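Member of s1p family of ribosomal proteins (Pyrococcus furiosus, PDB 5YH1) probably acts as an exonuclease on nucleic acids, with a manganese ion bound in the DHH-domain part that this chain represents. Local coordinates at residues Ser31-Ala36 and Arg192-Leu197; Leu60-His63 and Gly68-Ala71; Ile161-Pro166 and Thr227-Lys232; Leu202-Ala207 and His220-Ala225. All coordinates share one frame; numbering follows the deposited sequence.

In the fold
Interactions 1, 2 and 4 are buried, whereas interaction 3 is only partly buried and meets through a manganese ion. Interaction 2 ties strand 58-63 of the parallel sheet to the helix that follows it, by an aromatic pair and a glycine contact. Interaction 4 packs helix 199-210 against helix 221-229 with a threonine and a proline, and the far end of helix 221-229 carries Asp229, one of the two metal ligands of interaction 3. Interaction 1 sets helix 32-53 against the 192-197 loop by apolar groups, and that loop supplies Tyr195 O to His163 ND1. Interactions 2 and 4 touch through Ala71 with Ala203 and Thr70 with Leu221.

Interaction 1: Ser31-Ala36 and Arg192-Leu197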
loop_
_atom_site.group_PDB
_atom_site.type_symbol
_atom_site.label_atom_id
_atom_site.label_comp_id
_atom_site.label_asym_id
_atom_site.label_seq_id
_atom_site.Cartn_x
_atom_site.Cartn_y
_atom_site.Cartn_z
ATOM N N SER A 31 -32.103 29.043 -9.418
ATOM C CA SER A 31 -31.524 28.944 -8.086
ATOM C C SER A 31 -30.963 30.292 -7.642
ATOM O O SER A 31 -30.038 30.812 -8.262
ATOM C CB SER A 31 -30.378 27.917 -8.084
ATOM O OG SER A 31 -29.695 27.901 -6.837
ATOM N N GLU A 32 -31.507 30.843 -6.566
ATOM C CA GLU A 32 -30.970 32.074 -5.996
ATOM C C GLU A 32 -29.579 31.843 -5.397
ATOM O O GLU A 32 -28.736 32.744 -5.394
ATOM C CB GLU A 32 -31.930 32.639 -4.944
ATOM C CG GLU A 32 -33.173 33.277 -5.551
ATOM C CD GLU A 32 -32.843 34.536 -6.338
ATOM O OE1 GLU A 32 -32.481 35.557 -5.708
ATOM O OE2 GLU A 32 -32.932 34.501 -7.589
ATOM N N VAL A 33 -29.345 30.633 -4.901
ATOM C CA VAL A 33 -28.037 30.269 -4.357
ATOM C C VAL A 33 -26.968 30.329 -5.453
ATOM O O VAL A 33 -25.949 30.989 -5.287
ATOM C CB VAL A 33 -28.076 28.901 -3.659
ATOM C CG1 VAL A 33 -26.679 28.475 -3.222
ATOM C CG2 VAL A 33 -28.998 28.980 -2.448
ATOM N N LEU A 34 -27.217 29.687 -6.586
ATOM C CA LEU A 34 -26.266 29.740 -7.691
ATOM C C LEU A 34 -26.047 31.172 -8.164
ATOM O O LEU A 34 -24.899 31.568 -8.412
ATOM C CB LEU A 34 -26.713 28.875 -8.854
ATOM C CG LEU A 34 -26.550 27.371 -8.629
ATOM C CD1 LEU A 34 -27.214 26.599 -9.751
ATOM C CD2 LEU A 34 -25.076 26.980 -8.512
ATOM N N GLU A 35 -27.132 31.947 -8.280
ATOM C CA GLU A 35 -27.024 33.351 -8.694
ATOM C C GLU A 35 -26.104 34.114 -7.758
ATOM O O GLU A 35 -25.256 34.855 -8.210
ATOM C CB GLU A 35 -28.392 34.051 -8.756
ATOM C CG GLU A 35 -29.279 33.592 -9.901
ATOM C CD GLU A 35 -28.669 33.806 -11.280
ATOM O OE1 GLU A 35 -27.821 34.709 -11.450
ATOM O OE2 GLU A 35 -29.053 33.068 -12.211
ATOM N N ALA A 36 -26.271 33.920 -6.461
ATOM C CA ALA A 36 -25.407 34.564 -5.481
ATOM C C ALA A 36 -23.933 34.079 -5.587
ATOM O O ALA A 36 -23.009 34.834 -5.287
ATOM C CB ALA A 36 -25.962 34.349 -4.073
ATOM N N ARG A 192 -26.267 29.801 4.792
ATOM C CA ARG A 192 -25.759 28.855 5.779
ATOM C C ARG A 192 -26.623 27.610 5.829
ATOM O O ARG A 192 -27.839 27.700 5.796
ATOM C CB ARG A 192 -25.740 29.478 7.174
ATOM C CG ARG A 192 -24.803 30.660 7.332
ATOM C CD ARG A 192 -23.382 30.249 7.688
ATOM N NE ARG A 192 -22.671 31.400 8.240
ATOM C CZ ARG A 192 -22.211 32.427 7.524
ATOM N NH1 ARG A 192 -22.352 32.467 6.197
ATOM N NH2 ARG A 192 -21.591 33.427 8.144
ATOM N N GLY A 193 -25.985 26.452 5.938
ATOM C CA GLY A 193 -26.691 25.188 6.068
ATOM C C GLY A 193 -27.157 24.556 4.770
ATOM O O GLY A 193 -27.673 23.451 4.794
ATOM N N TYR A 194 -26.959 25.214 3.629
ATOM C CA TYR A 194 -27.474 24.689 2.357
ATOM C C TYR A 194 -26.557 23.626 1.717
ATOM O O TYR A 194 -26.110 23.759 0.569
ATOM C CB TYR A 194 -27.763 25.834 1.386
ATOM C CG TYR A 194 -28.829 25.526 0.352
ATOM C CD1 TYR A 194 -30.163 25.345 0.729
ATOM C CD2 TYR A 194 -28.516 25.435 -0.998
ATOM C CE1 TYR A 194 -31.152 25.081 -0.214
ATOM C CE2 TYR A 194 -29.496 25.174 -1.947
ATOM C CZ TYR A 194 -30.818 25.003 -1.548
ATOM O OH TYR A 194 -31.791 24.740 -2.487
ATOM N N TYR A 195 -26.327 22.557 2.473
ATOM C CA TYR A 195 -25.545 21.392 2.044
ATOM C C TYR A 195 -26.115 20.704 0.810
ATOM O O TYR A 195 -25.390 20.039 0.075
ATOM C CB TYR A 195 -25.502 20.381 3.202
ATOM C CG TYR A 195 -24.876 19.037 2.874
ATOM C CD1 TYR A 195 -23.496 18.850 2.950
ATOM C CD2 TYR A 195 -25.664 17.943 2.496
ATOM C CE1 TYR A 195 -22.915 17.621 2.660
ATOM C CE2 TYR A 195 -25.089 16.712 2.196
ATOM C CZ TYR A 195 -23.714 16.554 2.289
ATOM O OH TYR A 195 -23.123 15.344 2.002
ATOM N N GLU A 196 -27.416 20.856 0.588
ATOM C CA GLU A 196 -28.111 20.082 -0.428
ATOM C C GLU A 196 -27.791 20.504 -1.861
ATOM O O GLU A 196 -28.148 19.807 -2.798
ATOM C CB GLU A 196 -29.621 20.097 -0.182
ATOM C CG GLU A 196 -30.238 21.485 -0.066
ATOM C CD GLU A 196 -30.456 21.912 1.383
ATOM O OE1 GLU A 196 -31.620 22.218 1.724
ATOM O OE2 GLU A 196 -29.477 21.934 2.174
ATOM N N LEU A 197 -27.120 21.635 -2.037
ATOM C CA LEU A 197 -26.520 21.959 -3.338
ATOM C C LEU A 197 -25.113 21.351 -3.358
ATOM O O LEU A 197 -24.164 21.909 -2.783
ATOM C CB LEU A 197 -26.480 23.472 -3.560
ATOM C CG LEU A 197 -26.055 23.958 -4.941
ATOM C CD1 LEU A 197 -27.024 23.515 -6.024
ATOM C CD2 LEU A 197 -25.923 25.467 -4.919
#
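Leu34, which meets Leu197 across the contact, gives its backbone N-H to Ser31 OG, a polar atom that two groups grip. The bond from Leu34 N to Ser31 OG is 3.1 Å long and almost straight (174° at the hydrogen), and Glu235 OE1 is the second hydrogen-bonding partner of the hydroxyl. Glu235 uses its other oxygen, OE2, on Tyr194 OH, so one carboxylate ties the helix start to the loop.

Between these polar ends the contact is apolar, and Val33 carries it with both branches. Its CG1 is anti to the backbone N (chi1 174°) and meets the end of Leu197 tip to tip, with Val33 CG1 and Leu197 CD2 a close 3.5 Å apart. The other methyl, Val33 CG2, approaches the CD2-CE2 side of Tyr194 obliquely, 4.2 Å from the ring centroid, in an off-centre CH-pi contact. Glu196 CG lies on the opposite side of that ring, offset toward its rim. Leu34 CD2 adds a looser touch, 4.0 Å from Leu197 CD2. Cut back to an alanine, Val33 would probably open a gap between the helix and the loop, where its two methyls now meet Leu197 and Tyr194.

The loop folds into a type I turn from Tyr194 to Leu197, entered through an inverse gamma turn centred on Tyr194. The whole is a serine N-cap opening helix 32-53, packed on a turn of the DHH domain whose Leu197 side chain lies about 6 Å from that of the manganese ligand His163.

Interaction 2: Leu60-His63 and Gly68-Ala71; sequences LRHH and GYTA
The His62 ring has Gly68 O over one face and Tyr69 CE1 at its edge, in plane, while the Tyr69 ring takes His62 CE1 over the centre of one face, 3.4 Å above its plane. This is an edge-to-face pair, His62 supplying the edge, with centroids 4.6 Å apart and planes at 67°. His62 reaches it with CG between the backbone N and the carbonyl carbon (chi1 67°), which turns the ring toward the helix. Its rotation is fixed by a bond from His62 ND1 to His63 O, 2.8 Å long, nearly straight and in the ring plane, though the donor stands well above the carbonyl plane. At the other nitrogen, NE2 is hydrogen-bonded to Arg99 NH1.

His63 O also receives a CA-H...O contact, 3.3 Å from Gly68 CA. A beta carbon at Gly68 would clash with this carbonyl oxygen, so the close approach depends on glycine.

The contact folds the first turns of helix 66-86 back on the end of strand 58-63, next to the manganese ligand Asp67. Strands 97-102 and 132-136 flank that strand in the parallel sheet, Tyr69 OH bonds Trp267 of helix 250-267, and Thr70 packs on helix 221-229.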
loop_
_atom_site.group_PDB
_atom_site.type_symbol
_atom_site.label_atom_id
_atom_site.label_comp_id
_atom_site.label_asym_id
_atom_site.label_seq_id
_atom_site.Cartn_x
_atom_site.Cartn_y
_atom_site.Cartn_z
ATOM N N LEU A 60 -6.440 18.024 -9.898
ATOM C CA LEU A 60 -7.795 18.018 -9.360
ATOM C C LEU A 60 -7.939 16.890 -8.337
ATOM O O LEU A 60 -7.865 15.713 -8.681
ATOM C CB LEU A 60 -8.818 17.889 -10.493
ATOM C CG LEU A 60 -10.260 18.271 -10.149
ATOM C CD1 LEU A 60 -11.067 18.517 -11.404
ATOM C CD2 LEU A 60 -10.943 17.203 -9.310
ATOM N N ARG A 61 -8.136 17.270 -7.079
ATOM C CA ARG A 61 -8.412 16.339 -5.985
ATOM C C ARG A 61 -9.895 16.350 -5.691
ATOM O O ARG A 61 -10.493 17.428 -5.599
ATOM C CB ARG A 61 -7.691 16.782 -4.719
ATOM C CG ARG A 61 -6.222 16.439 -4.676
ATOM C CD ARG A 61 -6.010 15.159 -3.900
ATOM N NE ARG A 61 -4.651 14.656 -4.049
ATOM C CZ ARG A 61 -4.313 13.380 -3.899
ATOM N NH1 ARG A 61 -5.230 12.471 -3.586
ATOM N NH2 ARG A 61 -3.053 13.013 -4.050
ATOM N N HIS A 62 -10.484 15.166 -5.521
ATOM C CA HIS A 62 -11.885 15.052 -5.142
ATOM C C HIS A 62 -12.134 13.908 -4.176
ATOM O O HIS A 62 -11.459 12.878 -4.220
ATOM C CB HIS A 62 -12.780 14.895 -6.382
ATOM C CG HIS A 62 -12.580 13.609 -7.124
ATOM N ND1 HIS A 62 -13.128 12.417 -6.706
ATOM C CD2 HIS A 62 -11.904 13.333 -8.263
ATOM C CE1 HIS A 62 -12.792 11.459 -7.549
ATOM N NE2 HIS A 62 -12.053 11.989 -8.504
ATOM N N HIS A 63 -13.124 14.085 -3.317
ATOM C CA HIS A 63 -13.562 13.021 -2.429
ATOM C C HIS A 63 -14.012 11.803 -3.246
ATOM O O HIS A 63 -14.563 11.957 -4.339
ATOM C CB HIS A 63 -14.685 13.516 -1.529
ATOM C CG HIS A 63 -15.045 12.560 -0.445
ATOM N ND1 HIS A 63 -16.275 11.943 -0.375
ATOM C CD2 HIS A 63 -14.326 12.089 0.598
ATOM C CE1 HIS A 63 -16.301 11.137 0.672
ATOM N NE2 HIS A 63 -15.132 11.212 1.282
ATOM N N GLY A 68 -18.427 13.257 -5.369
ATOM C CA GLY A 68 -17.055 13.679 -5.670
ATOM C C GLY A 68 -16.525 13.231 -7.017
ATOM O O GLY A 68 -15.947 14.034 -7.748
ATOM N N TYR A 69 -16.709 11.951 -7.353
ATOM C CA TYR A 69 -16.295 11.447 -8.664
ATOM C C TYR A 69 -17.046 12.196 -9.752
ATOM O O TYR A 69 -16.461 12.639 -10.745
ATOM C CB TYR A 69 -16.547 9.930 -8.808
ATOM C CG TYR A 69 -15.376 9.080 -8.359
ATOM C CD1 TYR A 69 -14.344 8.771 -9.230
ATOM C CD2 TYR A 69 -15.300 8.590 -7.069
ATOM C CE1 TYR A 69 -13.259 8.010 -8.815
ATOM C CE2 TYR A 69 -14.223 7.814 -6.650
ATOM C CZ TYR A 69 -13.207 7.537 -7.525
ATOM O OH TYR A 69 -12.135 6.774 -7.112
ATOM N N THR A 70 -18.352 12.332 -9.574
ATOM C CA THR A 70 -19.163 13.016 -10.586
ATOM C C THR A 70 -18.655 14.443 -10.812
ATOM O O THR A 70 -18.476 14.880 -11.948
ATOM C CB THR A 70 -20.650 13.007 -10.200
ATOM O OG1 THR A 70 -21.060 11.658 -9.982
ATOM C CG2 THR A 70 -21.498 13.602 -11.305
ATOM N N ALA A 71 -18.382 15.145 -9.718
ATOM C CA ALA A 71 -17.866 16.512 -9.774
ATOM C C ALA A 71 -16.515 16.562 -10.470
ATOM O O ALA A 71 -16.295 17.373 -11.369
ATOM C CB ALA A 71 -17.754 17.084 -8.372
#

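Interaction 3: Ile161-Pro166 and Thr227-Lys232. With MN (manganese (II) ion), chain F.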
loop_
_atom_site.group_PDB
_atom_site.type_symbol
_atom_site.label_atom_id
_atom_site.label_comp_id
_atom_site.label_asym_id
_atom_site.label_seq_id
_atom_site.Cartn_x
_atom_site.Cartn_y
_atom_site.Cartn_z
ATOM N N ILE A 161 -14.102 23.904 -4.597
ATOM C CA ILE A 161 -15.522 23.744 -4.927
ATOM C C ILE A 161 -16.092 22.671 -3.986
ATOM O O ILE A 161 -15.877 21.476 -4.184
ATOM C CB ILE A 161 -15.725 23.311 -6.391
ATOM C CG1 ILE A 161 -15.106 24.335 -7.349
ATOM C CG2 ILE A 161 -17.207 23.142 -6.697
ATOM C CD1 ILE A 161 -14.944 23.836 -8.767
ATOM N N ASP A 162 -16.799 23.102 -2.951
ATOM C CA ASP A 162 -17.243 22.211 -1.896
ATOM C C ASP A 162 -18.607 22.676 -1.365
ATOM O O ASP A 162 -19.051 23.787 -1.660
ATOM C CB ASP A 162 -16.174 22.194 -0.793
ATOM C CG ASP A 162 -16.331 21.044 0.179
ATOM O OD1 ASP A 162 -17.175 20.142 -0.063
ATOM O OD2 ASP A 162 -15.599 21.049 1.208
ATOM N N HIS A 163 -19.279 21.819 -0.601
ATOM C CA HIS A 163 -20.589 22.157 -0.016
ATOM C C HIS A 163 -20.729 21.727 1.445
ATOM O O HIS A 163 -21.849 21.670 1.975
ATOM C CB HIS A 163 -21.726 21.561 -0.861
ATOM C CG HIS A 163 -21.739 20.069 -0.885
ATOM N ND1 HIS A 163 -22.817 19.325 -0.454
ATOM C CD2 HIS A 163 -20.796 19.177 -1.267
ATOM C CE1 HIS A 163 -22.540 18.039 -0.586
ATOM N NE2 HIS A 163 -21.323 17.927 -1.080
ATOM N N HIS A 164 -19.595 21.453 2.093
ATOM C CA HIS A 164 -19.550 21.220 3.532
ATOM C C HIS A 164 -19.387 22.546 4.250
ATOM O O HIS A 164 -18.847 23.507 3.689
ATOM C CB HIS A 164 -18.409 20.261 3.887
ATOM C CG HIS A 164 -18.565 18.914 3.260
ATOM N ND1 HIS A 164 -18.174 18.648 1.964
ATOM C CD2 HIS A 164 -19.126 17.774 3.728
ATOM C CE1 HIS A 164 -18.470 17.394 1.669
ATOM N NE2 HIS A 164 -19.049 16.844 2.722
ATOM N N ASP A 165 -19.855 22.584 5.492
ATOM C CA ASP A 165 -19.830 23.796 6.308
ATOM C C ASP A 165 -18.395 24.159 6.716
ATOM O O ASP A 165 -17.731 23.376 7.385
ATOM C CB ASP A 165 -20.706 23.590 7.556
ATOM C CG ASP A 165 -20.792 24.835 8.445
ATOM O OD1 ASP A 165 -20.381 25.947 8.034
ATOM O OD2 ASP A 165 -21.278 24.687 9.580
ATOM N N PRO A 166 -17.913 25.349 6.314
ATOM C CA PRO A 166 -16.586 25.766 6.786
ATOM C C PRO A 166 -16.502 25.947 8.302
ATOM O O PRO A 166 -15.410 25.914 8.853
ATOM C CB PRO A 166 -16.348 27.095 6.059
ATOM C CG PRO A 166 -17.250 27.049 4.865
ATOM C CD PRO A 166 -18.454 26.278 5.307
ATOM N N THR A 227 -28.258 12.282 -6.395
ATOM C CA THR A 227 -28.719 10.963 -5.971
ATOM C C THR A 227 -27.714 10.358 -5.000
ATOM O O THR A 227 -28.083 9.895 -3.925
ATOM C CB THR A 227 -28.943 10.031 -7.178
ATOM O OG1 THR A 227 -29.899 10.631 -8.062
ATOM C CG2 THR A 227 -29.441 8.671 -6.728
ATOM N N GLY A 228 -26.436 10.407 -5.360
ATOM C CA GLY A 228 -25.378 9.910 -4.476
ATOM C C GLY A 228 -25.410 10.516 -3.088
ATOM O O GLY A 228 -25.343 9.800 -2.094
ATOM N N ASP A 229 -25.527 11.842 -3.025
ATOM C CA ASP A 229 -25.551 12.575 -1.755
ATOM C C ASP A 229 -26.942 12.731 -1.138
ATOM O O ASP A 229 -27.073 13.352 -0.083
ATOM C CB ASP A 229 -24.935 13.974 -1.936
ATOM C CG ASP A 229 -23.445 14.018 -1.624
ATOM O OD1 ASP A 229 -22.798 12.956 -1.441
ATOM O OD2 ASP A 229 -22.913 15.143 -1.582
ATOM N N ARG A 230 -27.972 12.177 -1.785
ATOM C CA ARG A 230 -29.345 12.206 -1.260
ATOM C C ARG A 230 -29.843 13.628 -1.008
ATOM O O ARG A 230 -30.406 13.929 0.034
ATOM C CB ARG A 230 -29.454 11.370 0.015
ATOM C CG ARG A 230 -29.138 9.900 -0.192
ATOM C CD ARG A 230 -28.812 9.213 1.121
ATOM N NE ARG A 230 -28.652 7.773 0.913
ATOM C CZ ARG A 230 -29.280 6.809 1.589
ATOM N NH1 ARG A 230 -30.128 7.083 2.581
ATOM N NH2 ARG A 230 -29.041 5.541 1.274
ATOM N N SER A 231 -29.623 14.492 -1.981
ATOM C CA SER A 231 -30.092 15.868 -1.922
ATOM C C SER A 231 -31.613 15.923 -2.074
ATOM O O SER A 231 -32.180 15.222 -2.917
ATOM C CB SER A 231 -29.441 16.684 -3.041
ATOM O OG SER A 231 -30.003 17.978 -3.140
ATOM N N LYS A 232 -32.249 16.755 -1.254
ATOM C CA LYS A 232 -33.667 17.099 -1.412
ATOM C C LYS A 232 -33.825 18.576 -1.807
ATOM O O LYS A 232 -34.822 19.205 -1.454
ATOM C CB LYS A 232 -34.438 16.852 -0.103
ATOM C CG LYS A 232 -34.193 15.517 0.589
ATOM C CD LYS A 232 -34.574 14.346 -0.295
ATOM C CE LYS A 232 -34.329 13.031 0.433
ATOM N NZ LYS A 232 -33.912 11.955 -0.509
HETATM MN MN MN F . -20.745 15.661 -1.580
HETATM O O HOH W 1 -19.941 13.648 -1.584
HETATM O O HOH W 2 -20.885 15.178 0.588
#
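His163 and Asp229 come from opposite directions and meet at one manganese ion. His163 NE2 binds the metal at 2.4 Å and Asp229 OD2 at 2.2 Å. A chi1 of 65° tucks CG of the histidine in between its main-chain N and C, which presents NE2 to the ion while ND1 is hydrogen-bonded to Tyr195 O. That second-shell bond holds the ring from behind and fixes its rotation. Asp229 stands near the end of helix 221-229 with an unusual chi1 of -93° and binds through a single oxygen, since its OD1 stays 3.4 Å from the metal. Its OD2 lies at the edge of the His163 ring, near the ring plane, 3.1 Å from His163 CE1; ring and carboxylate planes are 34° apart. The shared ion, and no hydrogen bond between the segments, joins the two side chains.

Asp162 orders the loop that bears the histidine. Its OD1 accepts from His164 ND1 at 2.7 Å on the syn side, in the imidazole plane, and from His163 N, which comes from above the carboxylate plane. Its other oxygen, OD2, bonds Gly140 N. Asp162, His163 and His164 form the Asp-His-His sequence that names the DHH family. Beyond Asp229 the helix closes in a Schellman motif at Arg230.

Two waters, each 2.2 Å from the manganese, and the side chains of Asp67 and Asp137 bring the ligands to six. A metal held by three carboxylates and one histidine, with two water positions, is consistent with a metal-bound water serving phosphodiester hydrolysis, as in DHH-family nucleases.

Interaction 4: Leu202-Ala207 and His220-Ala225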
loop_
_atom_site.group_PDB
_atom_site.type_symbol
_atom_site.label_atom_id
_atom_site.label_comp_id
_atom_site.label_asym_id
_atom_site.label_seq_id
_atom_site.Cartn_x
_atom_site.Cartn_y
_atom_site.Cartn_z
ATOM N N LEU A 202 -22.528 21.955 -8.282
ATOM C CA LEU A 202 -21.621 23.109 -8.408
ATOM C C LEU A 202 -20.576 22.923 -9.502
ATOM O O LEU A 202 -20.350 23.824 -10.316
ATOM C CB LEU A 202 -20.878 23.336 -7.105
ATOM C CG LEU A 202 -21.736 23.666 -5.904
ATOM C CD1 LEU A 202 -20.910 23.548 -4.628
ATOM C CD2 LEU A 202 -22.334 25.064 -6.056
ATOM N N ALA A 203 -19.956 21.744 -9.523
ATOM C CA ALA A 203 -18.844 21.484 -10.429
ATOM C C ALA A 203 -19.296 21.411 -11.867
ATOM O O ALA A 203 -18.562 21.804 -12.781
ATOM C CB ALA A 203 -18.126 20.202 -10.035
ATOM N N THR A 204 -20.488 20.862 -12.085
ATOM C CA THR A 204 -21.052 20.836 -13.435
ATOM C C THR A 204 -21.282 22.261 -13.939
ATOM O O THR A 204 -20.944 22.571 -15.078
ATOM C CB THR A 204 -22.355 20.014 -13.496
ATOM O OG1 THR A 204 -22.072 18.643 -13.194
ATOM C CG2 THR A 204 -22.985 20.095 -14.872
ATOM N N GLU A 205 -21.802 23.145 -13.086
ATOM C CA GLU A 205 -22.004 24.545 -13.503
ATOM C C GLU A 205 -20.651 25.219 -13.766
ATOM O O GLU A 205 -20.468 25.852 -14.813
ATOM C CB GLU A 205 -22.824 25.337 -12.488
ATOM C CG GLU A 205 -24.221 24.779 -12.212
ATOM C CD GLU A 205 -25.216 24.905 -13.375
ATOM O OE1 GLU A 205 -24.885 25.468 -14.439
ATOM O OE2 GLU A 205 -26.361 24.432 -13.224
ATOM N N VAL A 206 -19.679 25.038 -12.870
ATOM C CA VAL A 206 -18.335 25.573 -13.132
ATOM C C VAL A 206 -17.815 25.049 -14.461
ATOM O O VAL A 206 -17.273 25.821 -15.272
ATOM C CB VAL A 206 -17.318 25.270 -12.013
ATOM C CG1 VAL A 206 -15.918 25.702 -12.438
ATOM C CG2 VAL A 206 -17.701 25.981 -10.727
ATOM N N ALA A 207 -17.992 23.752 -14.700
ATOM C CA ALA A 207 -17.521 23.144 -15.946
ATOM C C ALA A 207 -18.124 23.806 -17.188
ATOM O O ALA A 207 -17.450 23.957 -18.203
ATOM C CB ALA A 207 -17.808 21.650 -15.961
ATOM N N HIS A 220 -26.620 16.033 -17.379
ATOM C CA HIS A 220 -27.256 15.020 -16.515
ATOM C C HIS A 220 -26.449 14.608 -15.268
ATOM O O HIS A 220 -26.971 13.906 -14.385
ATOM C CB HIS A 220 -27.569 13.769 -17.338
ATOM C CG HIS A 220 -26.357 12.970 -17.699
ATOM N ND1 HIS A 220 -25.449 13.381 -18.652
ATOM C CD2 HIS A 220 -25.890 11.797 -17.217
ATOM C CE1 HIS A 220 -24.483 12.487 -18.751
ATOM N NE2 HIS A 220 -24.729 11.515 -17.892
ATOM N N LEU A 221 -25.185 15.025 -15.186
ATOM C CA LEU A 221 -24.316 14.629 -14.059
ATOM C C LEU A 221 -24.823 15.089 -12.705
ATOM O O LEU A 221 -24.753 14.336 -11.733
ATOM C CB LEU A 221 -22.876 15.104 -14.281
ATOM C CG LEU A 221 -22.143 14.472 -15.474
ATOM C CD1 LEU A 221 -20.673 14.853 -15.461
ATOM C CD2 LEU A 221 -22.275 12.958 -15.487
ATOM N N PRO A 222 -25.359 16.322 -12.625
ATOM C CA PRO A 222 -25.912 16.779 -11.346
ATOM C C PRO A 222 -26.997 15.870 -10.743
ATOM O O PRO A 222 -27.091 15.751 -9.521
ATOM C CB PRO A 222 -26.481 18.158 -11.690
ATOM C CG PRO A 222 -25.639 18.634 -12.823
ATOM C CD PRO A 222 -25.301 17.406 -13.619
ATOM N N ALA A 223 -27.800 15.234 -11.587
ATOM C CA ALA A 223 -28.794 14.274 -11.117
ATOM C C ALA A 223 -28.148 13.059 -10.468
ATOM O O ALA A 223 -28.637 12.566 -9.451
ATOM C CB ALA A 223 -29.697 13.834 -12.267
ATOM N N ILE A 224 -27.060 12.571 -11.059
ATOM C CA ILE A 224 -26.303 11.446 -10.481
ATOM C C ILE A 224 -25.688 11.858 -9.136
ATOM O O ILE A 224 -25.851 11.169 -8.130
ATOM C CB ILE A 224 -25.223 10.929 -11.464
ATOM C CG1 ILE A 224 -25.883 10.316 -12.697
ATOM C CG2 ILE A 224 -24.363 9.861 -10.811
ATOM C CD1 ILE A 224 -24.946 10.010 -13.841
ATOM N N ALA A 225 -25.030 13.014 -9.117
ATOM C CA ALA A 225 -24.369 13.516 -7.907
ATOM C C ALA A 225 -25.347 13.707 -6.761
ATOM O O ALA A 225 -25.088 13.258 -5.636
ATOM C CB ALA A 225 -23.653 14.818 -8.212
#
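Thr204 meets Pro222 and Leu221 by van der Waals contact alone. Its side chain lies crosswise to the pyrrolidine ring, and all three of its heavy atoms touch the CG-CD part of that ring: Thr204 OG1 is 3.5 Å from Pro222 CD, while Thr204 CB and CG2 both rest against Pro222 CG. Leu221 adds a lighter touch, its CB 3.8 Å from Thr204 OG1. The two helices come close here, with the CA atoms of Thr204 and Pro222 only 6.7 Å apart.

Hydrogen bonds serve each helix separately. A chi1 of -64° places OG1 beside the backbone N, where the hydroxyl bonds Gly200 O one turn back, and directs CG2 anti to that nitrogen and onto the proline. Regular helical bonds continue on both sides, as in Val206 N to Leu202 O and Ala225 N to Leu221 O, each 2.9 Å. With a valine in place of Thr204 the hydroxyl is lost, and Gly200 O is likely to be left without that side-chain partner.

Pro222 lies in the first turn of helix 221-229, which here leans on the middle of helix 199-210. Helix 66-86 borders both, its Ala74 against Thr204 and its Thr70 against Leu221; Tyr239 of helix 234-245 packs on Pro222, and helix 250-267 receives Ile224.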